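Local coordinates for COMB10 (Helicobacter pylori, PDB 2BHV), which is a VirB10-family subunit of the Com type IV secretion system, its periplasmic domain probably forming part of the core of the secretion apparatus, at residues R40-D45 against A79-K84; D229-I234 against I241-K246. All blocks are in the same frame, centred on the assembly; numbering follows the deposited sequence.

In the fold
Both contacts sit at one end of the periplasmic domain, on the same side of the chain's centre, with their own centres about 10 Å apart. Along the chain they come in series: contact 1 closes before contact 2 opens; the sheet then sets strand 41-42, near the start of the modelled chain, beside 229-231, near its end. Strands 41-42, 229-231 and 239-245 are consecutive neighbours in the large mixed sheet, with 41-42 outermost within this chain. Contact 2 pairs the latter two strands as a hairpin, and contact 1 packs the first against the bulged strand 80-82 of a separate two-stranded sheet. R40 and A44 hydrogen-bond to F232 and D229, joining the contacts directly.

Contact 1 (R40-D45 against A79-K84); sequences RTITAD and AVLIPK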
loop_
_atom_site.group_PDB
_atom_site.type_symbol
_atom_site.label_atom_id
_atom_site.label_comp_id
_atom_site.label_asym_id
_atom_site.label_seq_id
_atom_site.Cartn_x
_atom_site.Cartn_y
_atom_site.Cartn_z
ATOM N N ARG A 40 -11.009 17.551 43.057
ATOM C CA ARG A 40 -10.472 18.355 41.966
ATOM C C ARG A 40 -9.593 17.510 41.043
ATOM O O ARG A 40 -8.491 17.910 40.656
ATOM C CB ARG A 40 -9.721 19.579 42.507
ATOM C CG ARG A 40 -10.638 20.625 43.142
ATOM C CD ARG A 40 -9.887 21.874 43.555
ATOM N NE ARG A 40 -9.264 22.522 42.409
ATOM C CZ ARG A 40 -9.898 23.319 41.554
ATOM N NH1 ARG A 40 -11.185 23.583 41.715
ATOM N NH2 ARG A 40 -9.240 23.853 40.534
ATOM N N THR A 41 -10.109 16.344 40.683
ATOM C CA THR A 41 -9.385 15.415 39.841
ATOM C C THR A 41 -10.256 14.987 38.672
ATOM O O THR A 41 -11.470 14.839 38.812
ATOM C CB THR A 41 -8.949 14.168 40.641
ATOM O OG1 THR A 41 -8.171 14.579 41.769
ATOM C CG2 THR A 41 -8.120 13.226 39.780
ATOM N N ILE A 42 -9.630 14.802 37.517
ATOM C CA ILE A 42 -10.299 14.162 36.410
ATOM C C ILE A 42 -9.764 12.748 36.322
ATOM O O ILE A 42 -8.554 12.538 36.295
ATOM C CB ILE A 42 -10.078 14.916 35.098
ATOM C CG1 ILE A 42 -10.716 16.309 35.179
ATOM C CG2 ILE A 42 -10.657 14.132 33.918
ATOM C CD1 ILE A 42 -10.403 17.213 33.991
ATOM N N THR A 43 -10.671 11.780 36.309
ATOM C CA THR A 43 -10.293 10.381 36.242
ATOM C C THR A 43 -9.692 10.043 34.886
ATOM O O THR A 43 -10.152 10.533 33.844
ATOM C CB THR A 43 -11.512 9.488 36.461
ATOM O OG1 THR A 43 -12.119 9.825 37.716
ATOM C CG2 THR A 43 -11.132 7.983 36.432
ATOM N N ALA A 44 -8.665 9.202 34.907
ATOM C CA ALA A 44 -8.150 8.579 33.693
ATOM C C ALA A 44 -9.291 8.118 32.766
ATOM O O ALA A 44 -10.310 7.579 33.221
ATOM C CB ALA A 44 -7.228 7.414 34.040
ATOM N N ASP A 45 -9.113 8.367 31.473
ATOM C CA ASP A 45 -10.078 7.982 30.449
ATOM C C ASP A 45 -11.466 8.621 30.590
ATOM O O ASP A 45 -12.461 8.077 30.086
ATOM C CB ASP A 45 -10.193 6.461 30.345
ATOM C CG ASP A 45 -8.843 5.782 30.295
ATOM O OD1 ASP A 45 -8.084 6.032 29.329
ATOM O OD2 ASP A 45 -8.541 4.998 31.222
ATOM N N ALA A 79 -17.400 20.459 41.458
ATOM C CA ALA A 79 -16.487 21.392 40.817
ATOM C C ALA A 79 -16.424 21.167 39.307
ATOM O O ALA A 79 -16.192 20.052 38.840
ATOM C CB ALA A 79 -15.111 21.257 41.421
ATOM N N VAL A 80 -16.639 22.222 38.539
ATOM C CA VAL A 80 -16.372 22.162 37.107
ATOM C C VAL A 80 -14.903 22.514 36.860
ATOM O O VAL A 80 -14.511 23.678 36.955
ATOM C CB VAL A 80 -17.300 23.099 36.319
ATOM C CG1 VAL A 80 -16.875 23.194 34.860
ATOM C CG2 VAL A 80 -18.731 22.618 36.424
ATOM N N LEU A 81 -14.098 21.500 36.561
ATOM C CA LEU A 81 -12.657 21.687 36.352
ATOM C C LEU A 81 -12.333 22.224 34.960
ATOM O O LEU A 81 -11.511 23.129 34.832
ATOM C CB LEU A 81 -11.876 20.391 36.621
ATOM C CG LEU A 81 -11.973 19.734 38.004
ATOM C CD1 LEU A 81 -11.163 18.456 38.008
ATOM C CD2 LEU A 81 -11.513 20.665 39.142
ATOM N N ILE A 82 -12.953 21.657 33.923
ATOM C CA ILE A 82 -12.868 22.238 32.577
ATOM C C ILE A 82 -14.251 22.680 32.112
ATOM O O ILE A 82 -15.093 21.837 31.792
ATOM C CB ILE A 82 -12.252 21.288 31.531
ATOM C CG1 ILE A 82 -10.932 20.703 32.035
ATOM C CG2 ILE A 82 -12.049 22.039 30.209
ATOM C CD1 ILE A 82 -10.362 19.628 31.160
ATOM N N PRO A 83 -14.495 24.009 32.108
ATOM C CA PRO A 83 -15.776 24.597 31.703
ATOM C C PRO A 83 -16.029 24.442 30.216
ATOM O O PRO A 83 -15.097 24.523 29.415
ATOM C CB PRO A 83 -15.622 26.084 32.055
ATOM C CG PRO A 83 -14.433 26.155 32.976
ATOM C CD PRO A 83 -13.537 25.045 32.537
ATOM N N LYS A 84 -17.286 24.200 29.865
ATOM C CA LYS A 84 -17.731 24.233 28.485
ATOM C C LYS A 84 -17.224 25.496 27.806
ATOM O O LYS A 84 -17.296 26.591 28.368
ATOM C CB LYS A 84 -19.250 24.203 28.439
ATOM C CG LYS A 84 -19.838 24.114 27.054
ATOM C CD LYS A 84 -21.348 24.267 27.113
ATOM C CE LYS A 84 -21.973 24.140 25.749
ATOM N NZ LYS A 84 -23.356 24.672 25.791
#
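At the outermost strand of the large mixed sheet, 41-42, a classic beta bulge packs against the strand: L81 and I82, the bulge pair opposite I72 in the small antiparallel sheet of 72-73 and 80-82, meet R40 and I42. L81 does most of the work, its two methyls dividing the targets. CD1 presses on the backbone, 3.5 Å from the carbonyl C of R40, and also lies 3.6 Å from I42 CG1, the two side chains running past each other in opposite directions. The other methyl, CD2, sits over the centre of one face of the R40 guanidinium, 3.8 Å above its plane. The R40 chain bends at chi3 (61°), taking NE off the extended line of the chain, and beyond it CZ and NH1 each come to 3.9 Å from L81 CD2. I82 adds the end of its chain: its CD1 reaches I42 CD1 at 3.7 Å, the two side chains crossing at about a right angle. No hydrogen bond links the segments, and the polar end of R40 is held elsewhere, NE by F232 O and NH2 by P233 O. T41, facing away from the bulge, gives its hydroxyl to a hydrogen bond with K37 O. The chemistry is thus a small, largely buried aliphatic interface between two sheets, in which the guanidinium offers its flat face to a leucine methyl while NE and NH2 bond to carbonyls of the neighbouring strand's chain.

Contact 2 (D229-I234 against I241-K246); sequences DIFFPI and IAEFLK
F231 and E243 face each other as an antiparallel hydrogen-bonded pair, joined by two backbone bonds: F231 N to E243 O at 2.7 Å and E243 N to F231 O at 2.8 Å, the latter almost straight at 175°. On the same face of the sheet their side chains lie side by side and point the same way. F231 CG is anti to the backbone N (chi1 171°), and E243 OE2 lies at the ring edge, in the ring plane, 3.8 Å from F231 CD2, with the carboxylate plane turned 69° from the ring. L245 joins this face, its CD2 methyl 3.6 Å from F231 CB.

I230 and F244 form the neighbouring non-hydrogen-bonded pair and carry the other face. The I230 chain lies beside the phenyl ring, CD1 at 3.6 Å from F244 CE2, while its CG2 branch stands over one ring face, offset toward the rim, and also touches A242 CB at 3.7 Å. Past the strand end, P233 brings its ring carbons up to the backbone carbonyl of I241, with CG 3.2 Å from I241 O.

Beyond this shell, L152 of strand 152-156 touches both I230 and F244 on the buried face. Strand 41-42 flanks 229-231 through backbone bonds between I230 and I42, and D229 OD1 takes a hydrogen bond from A44 N. The whole is a beta hairpin of strands 229-231 and 239-245, bringing the C-terminal strand into the mixed sheet of this VirB10-family domain with an apolar face inward and a more exposed, mixed one outward.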
loop_
_atom_site.group_PDB
_atom_site.type_symbol
_atom_site.label_atom_id
_atom_site.label_comp_id
_atom_site.label_asym_id
_atom_site.label_seq_id
_atom_site.Cartn_x
_atom_site.Cartn_y
_atom_site.Cartn_z
ATOM N N ASP A 229 -4.978 10.027 35.947
ATOM C CA ASP A 229 -5.698 10.989 36.740
ATOM C C ASP A 229 -4.952 12.321 36.669
ATOM O O ASP A 229 -3.718 12.352 36.733
ATOM C CB ASP A 229 -5.810 10.498 38.185
ATOM C CG ASP A 229 -6.581 9.199 38.297
ATOM O OD1 ASP A 229 -7.238 8.806 37.317
ATOM O OD2 ASP A 229 -6.534 8.564 39.356
ATOM N N ILE A 230 -5.694 13.407 36.485
ATOM C CA ILE A 230 -5.100 14.741 36.502
ATOM C C ILE A 230 -5.693 15.581 37.631
ATOM O O ILE A 230 -6.905 15.818 37.669
ATOM C CB ILE A 230 -5.314 15.509 35.181
ATOM C CG1 ILE A 230 -4.992 14.636 33.971
ATOM C CG2 ILE A 230 -4.465 16.764 35.183
ATOM C CD1 ILE A 230 -5.362 15.275 32.650
ATOM N N PHE A 231 -4.832 16.032 38.539
ATOM C CA PHE A 231 -5.268 16.849 39.645
ATOM C C PHE A 231 -5.079 18.309 39.309
ATOM O O PHE A 231 -4.015 18.716 38.846
ATOM C CB PHE A 231 -4.510 16.500 40.926
ATOM C CG PHE A 231 -4.774 17.457 42.051
ATOM C CD1 PHE A 231 -6.003 17.452 42.706
ATOM C CD2 PHE A 231 -3.810 18.388 42.435
ATOM C CE1 PHE A 231 -6.257 18.345 43.724
ATOM C CE2 PHE A 231 -4.062 19.286 43.450
ATOM C CZ PHE A 231 -5.286 19.264 44.099
ATOM N N PHE A 232 -6.124 19.089 39.553
ATOM C CA PHE A 232 -6.149 20.513 39.234
ATOM C C PHE A 232 -6.099 21.326 40.533
ATOM O O PHE A 232 -7.128 21.478 41.206
ATOM C CB PHE A 232 -7.447 20.874 38.490
ATOM C CG PHE A 232 -7.491 20.416 37.059
ATOM C CD1 PHE A 232 -7.401 19.069 36.734
ATOM C CD2 PHE A 232 -7.662 21.333 36.034
ATOM C CE1 PHE A 232 -7.448 18.647 35.405
ATOM C CE2 PHE A 232 -7.715 20.914 34.701
ATOM C CZ PHE A 232 -7.602 19.572 34.392
ATOM N N PRO A 233 -4.907 21.854 40.899
ATOM C CA PRO A 233 -4.852 22.732 42.068
ATOM C C PRO A 233 -5.758 23.947 41.878
ATOM O O PRO A 233 -6.125 24.277 40.737
ATOM C CB PRO A 233 -3.382 23.162 42.128
ATOM C CG PRO A 233 -2.823 22.859 40.799
ATOM C CD PRO A 233 -3.579 21.679 40.284
ATOM N N ILE A 234 -6.125 24.581 42.994
ATOM C CA ILE A 234 -6.921 25.810 42.987
ATOM C C ILE A 234 -6.114 26.903 42.293
ATOM O O ILE A 234 -4.947 27.095 42.609
ATOM C CB ILE A 234 -7.301 26.250 44.431
ATOM C CG1 ILE A 234 -7.882 25.074 45.224
ATOM C CG2 ILE A 234 -8.290 27.413 44.412
ATOM C CD1 ILE A 234 -7.586 25.130 46.713
ATOM N N ILE A 241 -1.242 24.788 37.468
ATOM C CA ILE A 241 -0.269 23.823 37.001
ATOM C C ILE A 241 -0.780 22.429 37.365
ATOM O O ILE A 241 -0.738 22.032 38.525
ATOM C CB ILE A 241 1.144 24.100 37.563
ATOM C CG1 ILE A 241 1.614 25.487 37.126
ATOM C CG2 ILE A 241 2.131 23.062 37.061
ATOM C CD1 ILE A 241 2.827 25.996 37.887
ATOM N N ALA A 242 -1.281 21.707 36.365
ATOM C CA ALA A 242 -1.906 20.413 36.580
ATOM C C ALA A 242 -0.901 19.383 37.071
ATOM O O ALA A 242 0.268 19.451 36.720
ATOM C CB ALA A 242 -2.563 19.940 35.306
ATOM N N GLU A 243 -1.365 18.435 37.887
ATOM C CA GLU A 243 -0.526 17.311 38.339
ATOM C C GLU A 243 -1.037 15.979 37.835
ATOM O O GLU A 243 -2.217 15.676 37.972
ATOM C CB GLU A 243 -0.476 17.251 39.850
ATOM C CG GLU A 243 0.414 18.269 40.482
ATOM C CD GLU A 243 0.141 18.386 41.966
ATOM O OE1 GLU A 243 0.189 17.332 42.663
ATOM O OE2 GLU A 243 -0.141 19.527 42.425
ATOM N N PHE A 244 -0.141 15.176 37.280
ATOM C CA PHE A 244 -0.516 13.883 36.732
ATOM C C PHE A 244 -0.084 12.780 37.676
ATOM O O PHE A 244 1.095 12.424 37.713
ATOM C CB PHE A 244 0.119 13.686 35.354
ATOM C CG PHE A 244 -0.295 14.725 34.342
ATOM C CD1 PHE A 244 0.370 15.947 34.267
ATOM C CD2 PHE A 244 -1.348 14.485 33.457
ATOM C CE1 PHE A 244 -0.014 16.910 33.328
ATOM C CE2 PHE A 244 -1.727 15.441 32.521
ATOM C CZ PHE A 244 -1.063 16.651 32.460
ATOM N N LEU A 245 -1.033 12.249 38.448
ATOM C CA LEU A 245 -0.744 11.200 39.433
ATOM C C LEU A 245 -0.533 9.859 38.725
ATOM O O LEU A 245 -1.459 9.048 38.613
ATOM C CB LEU A 245 -1.856 11.099 40.496
ATOM C CG LEU A 245 -2.358 12.302 41.334
ATOM C CD1 LEU A 245 -1.240 13.220 41.876
ATOM C CD2 LEU A 245 -3.408 13.111 40.587
ATOM N N LYS A 246 0.693 9.643 38.244
ATOM C CA LYS A 246 1.025 8.483 37.394
ATOM C C LYS A 246 1.936 7.486 38.087
ATOM O O LYS A 246 2.487 6.596 37.438
ATOM C CB LYS A 246 1.654 8.941 36.057
#